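Local coordinates for isocitrate dehydrogenase [NAD] subunit 2, mitochondrial (Saccharomyces cerevisiae, PDB 3BLX), which oxidises isocitrate to 2-oxoglutarate and CO2 with NAD+ in the mitochondrial citric acid cycle as one of two subunit types of an allosteric octamer, and also binds RNA, at residues 24-29 and 51-56; 9-14 and 80-85; 56-61 and 71-76; 38-43 and 297-302. One frame throughout, in Å; residues are numbered along the deposited sequence.

Contact 1: 24-29 and 51-56; sequences VSFIEG and IEWESC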
loop_
_atom_site.group_PDB
_atom_site.type_symbol
_atom_site.label_atom_id
_atom_site.label_comp_id
_atom_site.label_asym_id
_atom_site.label_seq_id
_atom_site.Cartn_x
_atom_site.Cartn_y
_atom_site.Cartn_z
ATOM N N VAL B 24 27.186 -47.562 -29.696
ATOM C CA VAL B 24 26.007 -46.871 -29.174
ATOM C C VAL B 24 26.264 -46.148 -27.831
ATOM O O VAL B 24 26.536 -46.792 -26.820
ATOM C CB VAL B 24 24.843 -47.862 -28.991
ATOM C CG1 VAL B 24 23.683 -47.195 -28.272
ATOM C CG2 VAL B 24 24.395 -48.418 -30.329
ATOM N N SER B 25 26.163 -44.818 -27.820
ATOM C CA SER B 25 26.357 -44.043 -26.593
ATOM C C SER B 25 25.316 -44.459 -25.570
ATOM O O SER B 25 24.251 -44.924 -25.939
ATOM C CB SER B 25 26.242 -42.550 -26.878
ATOM O OG SER B 25 27.186 -42.117 -27.836
ATOM N N PHE B 26 25.605 -44.308 -24.286
ATOM C CA PHE B 26 24.600 -44.672 -23.302
ATOM C C PHE B 26 23.954 -43.529 -22.492
ATOM O O PHE B 26 22.834 -43.123 -22.788
ATOM C CB PHE B 26 25.090 -45.773 -22.384
ATOM C CG PHE B 26 24.001 -46.699 -21.961
ATOM C CD1 PHE B 26 23.818 -47.903 -22.604
ATOM C CD2 PHE B 26 23.128 -46.350 -20.947
ATOM C CE1 PHE B 26 22.802 -48.757 -22.231
ATOM C CE2 PHE B 26 22.101 -47.197 -20.571
ATOM C CZ PHE B 26 21.940 -48.405 -21.215
ATOM N N ILE B 27 24.638 -43.017 -21.477
ATOM C CA ILE B 27 24.014 -42.072 -20.551
ATOM C C ILE B 27 23.097 -42.851 -19.648
ATOM O O ILE B 27 21.903 -42.896 -19.868
ATOM C CB ILE B 27 23.151 -40.983 -21.239
ATOM C CG1 ILE B 27 23.870 -40.370 -22.434
ATOM C CG2 ILE B 27 22.719 -39.907 -20.218
ATOM C CD1 ILE B 27 23.028 -39.411 -23.213
ATOM N N GLU B 28 23.664 -43.467 -18.626
ATOM C CA GLU B 28 22.885 -44.282 -17.720
ATOM C C GLU B 28 22.016 -43.435 -16.813
ATOM O O GLU B 28 21.065 -43.934 -16.223
ATOM C CB GLU B 28 23.811 -45.185 -16.900
ATOM C CG GLU B 28 24.802 -45.950 -17.770
ATOM C CD GLU B 28 25.438 -47.134 -17.066
ATOM O OE1 GLU B 28 25.213 -47.297 -15.843
ATOM O OE2 GLU B 28 26.163 -47.896 -17.745
ATOM N N GLY B 29 22.336 -42.153 -16.707
ATOM C CA GLY B 29 21.585 -41.274 -15.832
ATOM C C GLY B 29 21.738 -41.652 -14.368
ATOM O O GLY B 29 22.710 -42.309 -13.979
ATOM N N ILE B 51 26.302 -54.791 -30.526
ATOM C CA ILE B 51 26.402 -53.471 -29.911
ATOM C C ILE B 51 27.409 -53.410 -28.756
ATOM O O ILE B 51 27.379 -54.233 -27.835
ATOM C CB ILE B 51 25.010 -52.982 -29.416
ATOM C CG1 ILE B 51 24.048 -52.821 -30.590
ATOM C CG2 ILE B 51 25.125 -51.667 -28.646
ATOM C CD1 ILE B 51 22.629 -52.644 -30.171
ATOM N N GLU B 52 28.304 -52.427 -28.826
ATOM C CA GLU B 52 29.195 -52.095 -27.725
ATOM C C GLU B 52 28.819 -50.708 -27.197
ATOM O O GLU B 52 28.659 -49.762 -27.970
ATOM C CB GLU B 52 30.654 -52.118 -28.194
ATOM C CG GLU B 52 30.943 -51.170 -29.348
ATOM C CD GLU B 52 32.341 -51.320 -29.912
ATOM O OE1 GLU B 52 32.806 -52.472 -30.090
ATOM O OE2 GLU B 52 32.965 -50.274 -30.188
ATOM N N TRP B 53 28.677 -50.592 -25.882
ATOM C CA TRP B 53 28.263 -49.341 -25.264
ATOM C C TRP B 53 29.374 -48.292 -25.169
ATOM O O TRP B 53 30.437 -48.457 -25.752
ATOM C CB TRP B 53 27.689 -49.637 -23.894
ATOM C CG TRP B 53 26.584 -50.656 -23.951
ATOM C CD1 TRP B 53 26.567 -51.886 -23.360
ATOM C CD2 TRP B 53 25.335 -50.533 -24.652
ATOM N NE1 TRP B 53 25.384 -52.531 -23.637
ATOM C CE2 TRP B 53 24.612 -51.722 -24.426
ATOM C CE3 TRP B 53 24.754 -49.527 -25.440
ATOM C CZ2 TRP B 53 23.343 -51.931 -24.954
ATOM C CZ3 TRP B 53 23.494 -49.742 -25.959
ATOM C CH2 TRP B 53 22.803 -50.931 -25.715
ATOM N N GLU B 54 29.118 -47.211 -24.439
ATOM C CA GLU B 54 30.061 -46.104 -24.347
ATOM C C GLU B 54 29.512 -45.026 -23.426
ATOM O O GLU B 54 29.383 -43.878 -23.823
ATOM C CB GLU B 54 30.331 -45.516 -25.737
ATOM C CG GLU B 54 31.495 -44.519 -25.792
ATOM C CD GLU B 54 31.897 -44.135 -27.219
ATOM O OE1 GLU B 54 31.516 -44.855 -28.169
ATOM O OE2 GLU B 54 32.604 -43.112 -27.391
ATOM N N SER B 55 29.201 -45.398 -22.193
ATOM C CA SER B 55 28.496 -44.509 -21.273
ATOM C C SER B 55 29.009 -43.072 -21.280
ATOM O O SER B 55 30.200 -42.835 -21.097
ATOM C CB SER B 55 28.513 -45.086 -19.854
ATOM O OG SER B 55 29.757 -45.691 -19.568
ATOM N N CYS B 56 28.093 -42.124 -21.502
ATOM C CA CYS B 56 28.406 -40.696 -21.538
ATOM C C CYS B 56 27.913 -39.989 -20.292
ATOM O O CYS B 56 26.956 -40.426 -19.663
ATOM C CB CYS B 56 27.730 -40.031 -22.735
ATOM S SG CYS B 56 28.121 -40.733 -24.339
#
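Val24 opens the contact with a backbone bond: its N donates to Glu52 O at 3.2 Å, nearly straight at 165° and lying in the plane of the accepting carbonyl. Its two methyls then divide the work. CG1, anti to the backbone N, sits at the rim of the Trp53 indole, 3.4 Å from CZ3 and close to the ring plane, while CG2 meets CG2 of Ile51 at 3.7 Å. Ser25 presses CB against Cys56 SG (3.6 Å) and turns its hydroxyl to Asn80 and Ser76 of the helix 71-80. Phe26 makes the aromatic centrepiece, a T-shaped pair in which its CD1-CE1 edge points into one face of Trp53; Ile51 CG2 lies over the opposite face. The six-membered rings are 4.9 Å apart between centroids, with planes at 83°. Lys41 adds a cation-pi contact to Phe26. An alanine in place of Trp53 would take away the indole that Phe26, Val24 and Ile51 share and would probably loosen their packing. At Ile27 the side chain turns back from the other segment, yet its CA still makes a CA-H...O contact with Cys56 O at 3.5 Å, and CG1 lies 3.9 Å from Cys56 CB. Glu28 ends the run by reaching its carboxylate to Lys41 in a salt bridge. The arrangement is that of a beta-alpha-beta crossover: short parallel strands 22-23 and 51-52, joined through helix 33-45, lead into two chains in register from Val24-Trp53 to Ile27-Cys56, their directions 49° apart.

Contact 2: 9-14 and 80-85; sequences GRYTGK and NLVALK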
loop_
_atom_site.group_PDB
_atom_site.type_symbol
_atom_site.label_atom_id
_atom_site.label_comp_id
_atom_site.label_asym_id
_atom_site.label_seq_id
_atom_site.Cartn_x
_atom_site.Cartn_y
_atom_site.Cartn_z
ATOM N N GLY B 9 15.045 -39.349 -40.672
ATOM C CA GLY B 9 16.150 -39.422 -39.739
ATOM C C GLY B 9 16.926 -40.717 -39.851
ATOM O O GLY B 9 17.236 -41.336 -38.834
ATOM N N ARG B 10 17.244 -41.123 -41.083
ATOM C CA ARG B 10 17.884 -42.418 -41.358
ATOM C C ARG B 10 19.159 -42.664 -40.569
ATOM O O ARG B 10 20.004 -41.778 -40.448
ATOM C CB ARG B 10 18.193 -42.559 -42.847
ATOM C CG ARG B 10 17.070 -43.166 -43.657
ATOM C CD ARG B 10 17.064 -44.686 -43.582
ATOM N NE ARG B 10 17.743 -45.289 -44.729
ATOM C CZ ARG B 10 17.217 -45.379 -45.950
ATOM N NH1 ARG B 10 16.004 -44.892 -46.182
ATOM N NH2 ARG B 10 17.901 -45.950 -46.942
ATOM N N TYR B 11 19.304 -43.879 -40.049
ATOM C CA TYR B 11 20.541 -44.271 -39.378
ATOM C C TYR B 11 21.677 -44.591 -40.370
ATOM O O TYR B 11 21.557 -45.499 -41.190
ATOM C CB TYR B 11 20.284 -45.463 -38.455
ATOM C CG TYR B 11 21.503 -45.925 -37.681
ATOM C CD1 TYR B 11 21.873 -47.273 -37.647
ATOM C CD2 TYR B 11 22.281 -45.018 -36.981
ATOM C CE1 TYR B 11 22.984 -47.700 -36.928
ATOM C CE2 TYR B 11 23.397 -45.434 -36.260
ATOM C CZ TYR B 11 23.747 -46.777 -36.241
ATOM O OH TYR B 11 24.859 -47.183 -35.524
ATOM N N THR B 12 22.768 -43.831 -40.294
ATOM C CA THR B 12 23.985 -44.136 -41.044
ATOM C C THR B 12 24.677 -45.325 -40.381
ATOM O O THR B 12 25.245 -45.191 -39.291
ATOM C CB THR B 12 24.960 -42.926 -41.059
ATOM O OG1 THR B 12 24.357 -41.817 -41.743
ATOM C CG2 THR B 12 26.280 -43.287 -41.747
ATOM N N GLY B 13 24.631 -46.484 -41.036
ATOM C CA GLY B 13 25.056 -47.738 -40.428
ATOM C C GLY B 13 26.492 -47.819 -39.935
ATOM O O GLY B 13 26.903 -47.085 -39.031
ATOM N N LYS B 14 27.250 -48.744 -40.521
ATOM C CA LYS B 14 28.663 -48.925 -40.190
ATOM C C LYS B 14 28.890 -49.541 -38.800
ATOM O O LYS B 14 28.940 -48.818 -37.797
ATOM C CB LYS B 14 29.421 -47.593 -40.322
ATOM C CG LYS B 14 30.876 -47.644 -39.864
ATOM C CD LYS B 14 31.372 -46.258 -39.443
ATOM C CE LYS B 14 32.717 -46.343 -38.727
ATOM N NZ LYS B 14 32.678 -47.227 -37.517
ATOM N N ASN B 80 28.540 -41.578 -32.908
ATOM C CA ASN B 80 27.779 -42.828 -32.912
ATOM C C ASN B 80 26.421 -42.717 -33.602
ATOM O O ASN B 80 25.900 -43.709 -34.123
ATOM C CB ASN B 80 27.583 -43.333 -31.489
ATOM C CG ASN B 80 28.885 -43.678 -30.818
ATOM O OD1 ASN B 80 29.914 -43.828 -31.474
ATOM N ND2 ASN B 80 28.852 -43.804 -29.500
ATOM N N LEU B 81 25.857 -41.509 -33.593
ATOM C CA LEU B 81 24.580 -41.204 -34.254
ATOM C C LEU B 81 23.359 -41.780 -33.521
ATOM O O LEU B 81 22.212 -41.545 -33.927
ATOM C CB LEU B 81 24.586 -41.651 -35.721
ATOM C CG LEU B 81 25.630 -41.050 -36.666
ATOM C CD1 LEU B 81 25.325 -41.450 -38.097
ATOM C CD2 LEU B 81 25.719 -39.529 -36.542
ATOM N N VAL B 82 23.615 -42.531 -32.450
ATOM C CA VAL B 82 22.553 -43.090 -31.626
ATOM C C VAL B 82 22.933 -43.070 -30.157
ATOM O O VAL B 82 24.105 -43.235 -29.820
ATOM C CB VAL B 82 22.225 -44.521 -32.036
ATOM C CG1 VAL B 82 21.373 -45.185 -30.997
ATOM C CG2 VAL B 82 21.497 -44.509 -33.340
ATOM N N ALA B 83 21.944 -42.848 -29.292
ATOM C CA ALA B 83 22.130 -42.880 -27.842
ATOM C C ALA B 83 20.897 -43.474 -27.193
ATOM O O ALA B 83 19.820 -43.457 -27.781
ATOM C CB ALA B 83 22.381 -41.492 -27.296
ATOM N N LEU B 84 21.064 -44.003 -25.985
ATOM C CA LEU B 84 19.958 -44.571 -25.227
ATOM C C LEU B 84 20.030 -44.149 -23.772
ATOM O O LEU B 84 20.689 -44.811 -22.991
ATOM C CB LEU B 84 20.002 -46.095 -25.292
ATOM C CG LEU B 84 19.062 -46.807 -24.325
ATOM C CD1 LEU B 84 17.667 -46.814 -24.894
ATOM C CD2 LEU B 84 19.524 -48.215 -24.066
ATOM N N LYS B 85 19.348 -43.071 -23.393
ATOM C CA LYS B 85 19.481 -42.545 -22.039
ATOM C C LYS B 85 18.373 -42.989 -21.086
ATOM O O LYS B 85 17.242 -43.198 -21.488
ATOM C CB LYS B 85 19.608 -41.011 -22.050
ATOM C CG LYS B 85 18.354 -40.261 -22.422
ATOM C CD LYS B 85 18.570 -38.746 -22.422
ATOM C CE LYS B 85 18.479 -38.153 -21.028
ATOM N NZ LYS B 85 17.117 -38.280 -20.432
#
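The turn from helix 71-80 into strand 82-85, an outermost strand of the eight-stranded mixed sheet within this chain, is where the N-terminal loop comes to rest. Leu81 is the first residue to leave the helical conformation, with a positive phi of 73°, and Val82 comes next. Tyr11 brings the reach: CG is anti to its backbone N (chi1 -178°), which sends the ring out toward the turn. CE2 does most of the touching, 3.6 Å from Val82 CG2, whose side chain crosses that of the tyrosine at about a right angle. The same CE2 lies 4.0 Å from Leu81 CB. Asn80 O sits at the ring edge in the ring plane, 3.7 Å from Tyr11 CE2. One residue on, Thr12 CB meets Leu81 CD1 at 3.3 Å, the two side chains crossing obliquely, with the leucine methyl lying nearer to CB than to the threonine hydroxyl. Met309 of helix 296-309 also touches Tyr11, so the ring is in contact with that helix as well as with the turn. A serine at Tyr11 would lose the ring and would probably loosen the hold of the N-terminal loop on Val82 and Leu81. No hydrogen bond joins the two segments; the contact rests mainly on apolar groups, with the backbone Asn80 O at the ring edge, so it relies on van der Waals fit rather than on directional bonds.

Contact 3: 56-61 and 71-76; sequences CDVSPI and DPAVQS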
loop_
_atom_site.group_PDB
_atom_site.type_symbol
_atom_site.label_atom_id
_atom_site.label_comp_id
_atom_site.label_asym_id
_atom_site.label_seq_id
_atom_site.Cartn_x
_atom_site.Cartn_y
_atom_site.Cartn_z
ATOM N N CYS B 56 28.093 -42.124 -21.502
ATOM C CA CYS B 56 28.406 -40.696 -21.538
ATOM C C CYS B 56 27.913 -39.989 -20.292
ATOM O O CYS B 56 26.956 -40.426 -19.663
ATOM C CB CYS B 56 27.730 -40.031 -22.735
ATOM S SG CYS B 56 28.121 -40.733 -24.339
ATOM N N ASP B 57 28.555 -38.884 -19.943
ATOM C CA ASP B 57 28.019 -38.010 -18.917
ATOM C C ASP B 57 27.511 -36.750 -19.600
ATOM O O ASP B 57 28.205 -36.178 -20.439
ATOM C CB ASP B 57 29.085 -37.666 -17.881
ATOM C CG ASP B 57 28.525 -36.871 -16.708
ATOM O OD1 ASP B 57 27.517 -37.313 -16.120
ATOM O OD2 ASP B 57 29.092 -35.807 -16.367
ATOM N N VAL B 58 26.297 -36.333 -19.251
ATOM C CA VAL B 58 25.690 -35.138 -19.834
ATOM C C VAL B 58 25.399 -34.073 -18.771
ATOM O O VAL B 58 24.617 -33.152 -19.006
ATOM C CB VAL B 58 24.373 -35.466 -20.581
ATOM C CG1 VAL B 58 24.640 -36.286 -21.830
ATOM C CG2 VAL B 58 23.417 -36.178 -19.659
ATOM N N SER B 59 26.019 -34.208 -17.602
ATOM C CA SER B 59 25.886 -33.207 -16.550
ATOM C C SER B 59 26.031 -31.810 -17.127
ATOM O O SER B 59 27.013 -31.507 -17.804
ATOM C CB SER B 59 26.929 -33.427 -15.453
ATOM O OG SER B 59 26.554 -34.489 -14.599
ATOM N N PRO B 60 25.048 -30.952 -16.851
ATOM C CA PRO B 60 24.954 -29.604 -17.417
ATOM C C PRO B 60 26.153 -28.725 -17.073
ATOM O O PRO B 60 26.233 -28.228 -15.945
ATOM C CB PRO B 60 23.699 -29.030 -16.746
ATOM C CG PRO B 60 22.941 -30.216 -16.231
ATOM C CD PRO B 60 23.977 -31.229 -15.882
ATOM N N ILE B 61 27.065 -28.538 -18.026
ATOM C CA ILE B 61 28.108 -27.521 -17.903
ATOM C C ILE B 61 27.523 -26.147 -18.236
ATOM O O ILE B 61 26.581 -26.046 -19.027
ATOM C CB ILE B 61 29.271 -27.831 -18.834
ATOM C CG1 ILE B 61 30.370 -28.551 -18.062
ATOM C CG2 ILE B 61 29.829 -26.575 -19.441
ATOM C CD1 ILE B 61 31.449 -29.134 -18.962
ATOM N N ASP B 71 31.571 -31.582 -23.681
ATOM C CA ASP B 71 32.169 -31.954 -24.971
ATOM C C ASP B 71 32.489 -33.457 -25.128
ATOM O O ASP B 71 32.414 -34.003 -26.232
ATOM C CB ASP B 71 33.416 -31.096 -25.259
ATOM C CG ASP B 71 33.686 -30.920 -26.756
ATOM O OD1 ASP B 71 32.725 -30.657 -27.519
ATOM O OD2 ASP B 71 34.868 -31.031 -27.166
ATOM N N PRO B 72 32.865 -34.128 -24.031
ATOM C CA PRO B 72 33.056 -35.585 -24.083
ATOM C C PRO B 72 31.833 -36.311 -24.668
ATOM O O PRO B 72 31.973 -37.119 -25.602
ATOM C CB PRO B 72 33.230 -35.963 -22.609
ATOM C CG PRO B 72 33.790 -34.744 -21.975
ATOM C CD PRO B 72 33.226 -33.562 -22.719
ATOM N N ALA B 73 30.651 -36.021 -24.123
ATOM C CA ALA B 73 29.400 -36.602 -24.604
ATOM C C ALA B 73 29.001 -36.126 -26.013
ATOM O O ALA B 73 28.581 -36.933 -26.839
ATOM C CB ALA B 73 28.276 -36.353 -23.608
ATOM N N VAL B 74 29.124 -34.827 -26.286
ATOM C CA VAL B 74 28.820 -34.294 -27.619
ATOM C C VAL B 74 29.527 -35.090 -28.728
ATOM O O VAL B 74 28.884 -35.565 -29.666
ATOM C CB VAL B 74 29.190 -32.787 -27.746
ATOM C CG1 VAL B 74 28.945 -32.284 -29.170
ATOM C CG2 VAL B 74 28.413 -31.951 -26.744
ATOM N N GLN B 75 30.847 -35.235 -28.610
ATOM C CA GLN B 75 31.648 -35.928 -29.618
ATOM C C GLN B 75 31.257 -37.393 -29.733
ATOM O O GLN B 75 31.130 -37.936 -30.832
ATOM C CB GLN B 75 33.135 -35.809 -29.289
ATOM C CG GLN B 75 33.617 -34.376 -29.197
ATOM C CD GLN B 75 33.252 -33.569 -30.427
ATOM O OE1 GLN B 75 33.191 -34.101 -31.549
ATOM N NE2 GLN B 75 33.004 -32.273 -30.228
ATOM N N SER B 76 31.068 -38.027 -28.584
ATOM C CA SER B 76 30.657 -39.418 -28.536
ATOM C C SER B 76 29.345 -39.689 -29.288
ATOM O O SER B 76 29.240 -40.646 -30.053
ATOM C CB SER B 76 30.519 -39.852 -27.081
ATOM O OG SER B 76 29.922 -41.131 -26.998
#
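Ala73 turns its methyl into the bend of the incoming chain and overlaps three successive residues there: Cys56, Asp57 and Val58. This is the packing of the loop that follows strand 51-52 onto the first turns of helix 71-80, and the strands 61-63 and 66-68, paired through the backbones of Ile61 and Thr68, carry the chain out and back between the two in the isocitrate dehydrogenase fold. Ala73 CB is 3.8 Å from Cys56 CB. It also lies 4.0 Å from Val58 CG1. The backbone Asp57 O approaches the same Ala73 CB to 3.2 Å, so a single small side chain receives a beta carbon, a valine methyl and a carbonyl oxygen at once. One turn further along, Ser76 faces the same way. Its OG, anti to the backbone N, comes within 3.2 Å of Cys56 SG, the sulfur standing beside the serine tip; the stronger partner of that hydroxyl is Ser25 OG. Val58 also reaches Ile27 and Ile69 from its buried position, which extends the apolar patch beyond the helix. No hydrogen bond crosses between the segments. Within the helix, Gln75 NE2 donates to Asp71 OD1 at 3.2 Å with an N-H...O angle of 163°, the oxygen lying in the amide plane while the amide nitrogen stands above the carboxylate plane, 38° out of it.

Contact 4: 38-43 and 297-302; sequences KSVKKI and ALLLSS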
loop_
_atom_site.group_PDB
_atom_site.type_symbol
_atom_site.label_atom_id
_atom_site.label_comp_id
_atom_site.label_asym_id
_atom_site.label_seq_id
_atom_site.Cartn_x
_atom_site.Cartn_y
_atom_site.Cartn_z
ATOM N N LYS B 38 21.776 -51.470 -16.342
ATOM C CA LYS B 38 22.483 -52.731 -16.140
ATOM C C LYS B 38 21.653 -53.822 -16.768
ATOM O O LYS B 38 22.175 -54.663 -17.483
ATOM C CB LYS B 38 22.687 -53.007 -14.649
ATOM C CG LYS B 38 23.668 -54.127 -14.311
ATOM C CD LYS B 38 24.176 -53.945 -12.890
ATOM C CE LYS B 38 25.175 -55.007 -12.521
ATOM N NZ LYS B 38 24.588 -56.141 -11.777
ATOM N N SER B 39 20.350 -53.775 -16.507
ATOM C CA SER B 39 19.414 -54.752 -17.039
ATOM C C SER B 39 19.336 -54.752 -18.559
ATOM O O SER B 39 19.042 -55.775 -19.170
ATOM C CB SER B 39 18.020 -54.505 -16.492
ATOM O OG SER B 39 17.088 -55.133 -17.337
ATOM N N VAL B 40 19.580 -53.604 -19.178
ATOM C CA VAL B 40 19.491 -53.541 -20.627
ATOM C C VAL B 40 20.709 -54.187 -21.258
ATOM O O VAL B 40 20.608 -54.813 -22.296
ATOM C CB VAL B 40 19.352 -52.107 -21.142
ATOM C CG1 VAL B 40 19.442 -52.083 -22.673
ATOM C CG2 VAL B 40 18.049 -51.503 -20.652
ATOM N N LYS B 41 21.856 -54.036 -20.613
ATOM C CA LYS B 41 23.099 -54.600 -21.114
ATOM C C LYS B 41 23.107 -56.136 -21.000
ATOM O O LYS B 41 23.576 -56.837 -21.903
ATOM C CB LYS B 41 24.287 -53.979 -20.366
ATOM C CG LYS B 41 24.445 -52.477 -20.579
ATOM C CD LYS B 41 25.512 -51.868 -19.665
ATOM C CE LYS B 41 25.836 -50.439 -20.093
ATOM N NZ LYS B 41 27.132 -49.936 -19.579
ATOM N N LYS B 42 22.565 -56.649 -19.896
ATOM C CA LYS B 42 22.489 -58.090 -19.648
ATOM C C LYS B 42 21.534 -58.817 -20.601
ATOM O O LYS B 42 21.661 -60.023 -20.829
ATOM C CB LYS B 42 22.068 -58.367 -18.197
ATOM C CG LYS B 42 23.115 -58.012 -17.139
ATOM C CD LYS B 42 22.701 -58.486 -15.734
ATOM C CE LYS B 42 23.772 -58.162 -14.702
ATOM N NZ LYS B 42 23.394 -58.657 -13.349
ATOM N N ILE B 43 20.564 -58.081 -21.134
ATOM C CA ILE B 43 19.593 -58.634 -22.071
ATOM C C ILE B 43 20.065 -58.413 -23.500
ATOM O O ILE B 43 19.620 -59.084 -24.421
ATOM C CB ILE B 43 18.216 -57.993 -21.871
ATOM C CG1 ILE B 43 17.718 -58.253 -20.453
ATOM C CG2 ILE B 43 17.212 -58.527 -22.844
ATOM C CD1 ILE B 43 16.256 -57.905 -20.253
ATOM N N ALA B 297 10.261 -49.789 -19.532
ATOM C CA ALA B 297 10.216 -48.546 -20.282
ATOM C C ALA B 297 11.516 -48.347 -21.030
ATOM O O ALA B 297 11.515 -48.116 -22.232
ATOM C CB ALA B 297 9.957 -47.403 -19.352
ATOM N N LEU B 298 12.637 -48.451 -20.325
ATOM C CA LEU B 298 13.925 -48.334 -20.999
ATOM C C LEU B 298 14.140 -49.479 -22.019
ATOM O O LEU B 298 14.661 -49.258 -23.115
ATOM C CB LEU B 298 15.076 -48.217 -19.989
ATOM C CG LEU B 298 16.444 -47.841 -20.576
ATOM C CD1 LEU B 298 16.341 -46.629 -21.484
ATOM C CD2 LEU B 298 17.461 -47.593 -19.494
ATOM N N LEU B 299 13.717 -50.691 -21.670
ATOM C CA LEU B 299 13.817 -51.834 -22.595
ATOM C C LEU B 299 13.088 -51.609 -23.914
ATOM O O LEU B 299 13.598 -51.927 -24.999
ATOM C CB LEU B 299 13.274 -53.100 -21.934
ATOM C CG LEU B 299 14.247 -54.180 -21.473
ATOM C CD1 LEU B 299 15.672 -53.682 -21.400
ATOM C CD2 LEU B 299 13.771 -54.761 -20.132
ATOM N N LEU B 300 11.883 -51.062 -23.813
ATOM C CA LEU B 300 11.067 -50.840 -24.987
ATOM C C LEU B 300 11.633 -49.729 -25.845
ATOM O O LEU B 300 11.378 -49.693 -27.042
ATOM C CB LEU B 300 9.621 -50.547 -24.594
ATOM C CG LEU B 300 8.886 -51.779 -24.078
ATOM C CD1 LEU B 300 7.632 -51.419 -23.326
ATOM C CD2 LEU B 300 8.569 -52.676 -25.253
ATOM N N SER B 301 12.404 -48.831 -25.237
ATOM C CA SER B 301 13.073 -47.781 -25.999
ATOM C C SER B 301 14.236 -48.401 -26.736
ATOM O O SER B 301 14.657 -47.899 -27.772
ATOM C CB SER B 301 13.583 -46.649 -25.097
ATOM O OG SER B 301 12.566 -46.137 -24.254
ATOM N N SER B 302 14.762 -49.489 -26.176
ATOM C CA SER B 302 15.832 -50.262 -26.810
ATOM C C SER B 302 15.300 -50.841 -28.107
ATOM O O SER B 302 15.946 -50.766 -29.152
ATOM C CB SER B 302 16.280 -51.418 -25.916
ATOM O OG SER B 302 16.354 -51.029 -24.569
#
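Val40 and Leu299 carry the close part of this helix pair. The valine methyl CG2, anti to the carbonyl carbon of its own residue, meets Leu299 CD1 at 3.3 Å, and the two side chains slide past each other in opposite directions. The same CG2 is 4.0 Å from Leu298 CG, where the leucine crosses at about a right angle, so the one methyl touches two consecutive leucines. Its other methyl, CG1, anti to the backbone N, faces Ser302 OG at 3.8 Å. A turn later Ile43 sends CD1 to the second methyl of Leu299, CD2, at 4.0 Å. One branch of Leu299 thus lies alongside Val40, while the other meets Ile43, whose side chain crosses at about a right angle. The helix segments 38-43 and 297-302 cross at -45°, with axes 9.9 Å apart at closest approach, and both touch Leu84 of strand 82-85: Val40, Leu298 and Ser301 all reach it. They are therefore neighbouring helices laid over that edge strand in the large domain, with helix 312-326 touching Leu299 and Ile43, and helix 343-352 touching Ile43. Ser302 OG lies 2.8 Å from Leu298 O of its own helix, which places a polar partner beside this buried hydroxyl. The far side of helix 33-45 is of another kind. Lys38 and Lys42 are exposed and make no contact with 297-302, and Lys41 points away from that segment, its chain lying against Trp53.

How the contacts relate
Contact 1 sits in the middle, its centre about 11 to 12 Å from those of the other three. It shares Cys56 with contact 3, meets contact 2 through the Ser25-Asn80 bond and joins contact 4 through Lys41. Strand 82-85 is common ground: contact 2 includes it, and its Leu84 touches both helices of contact 4. Contacts 3 and 4 are the farthest apart, about 21 Å between centres, with no touch. Along the chain, contacts 1 and 3 come in series, both nested inside the loop closed by contact 2, whereas contact 4 brings helix 296-309 back from the distant C-terminal part. The large domain is thus assembled from both ends of the sequence.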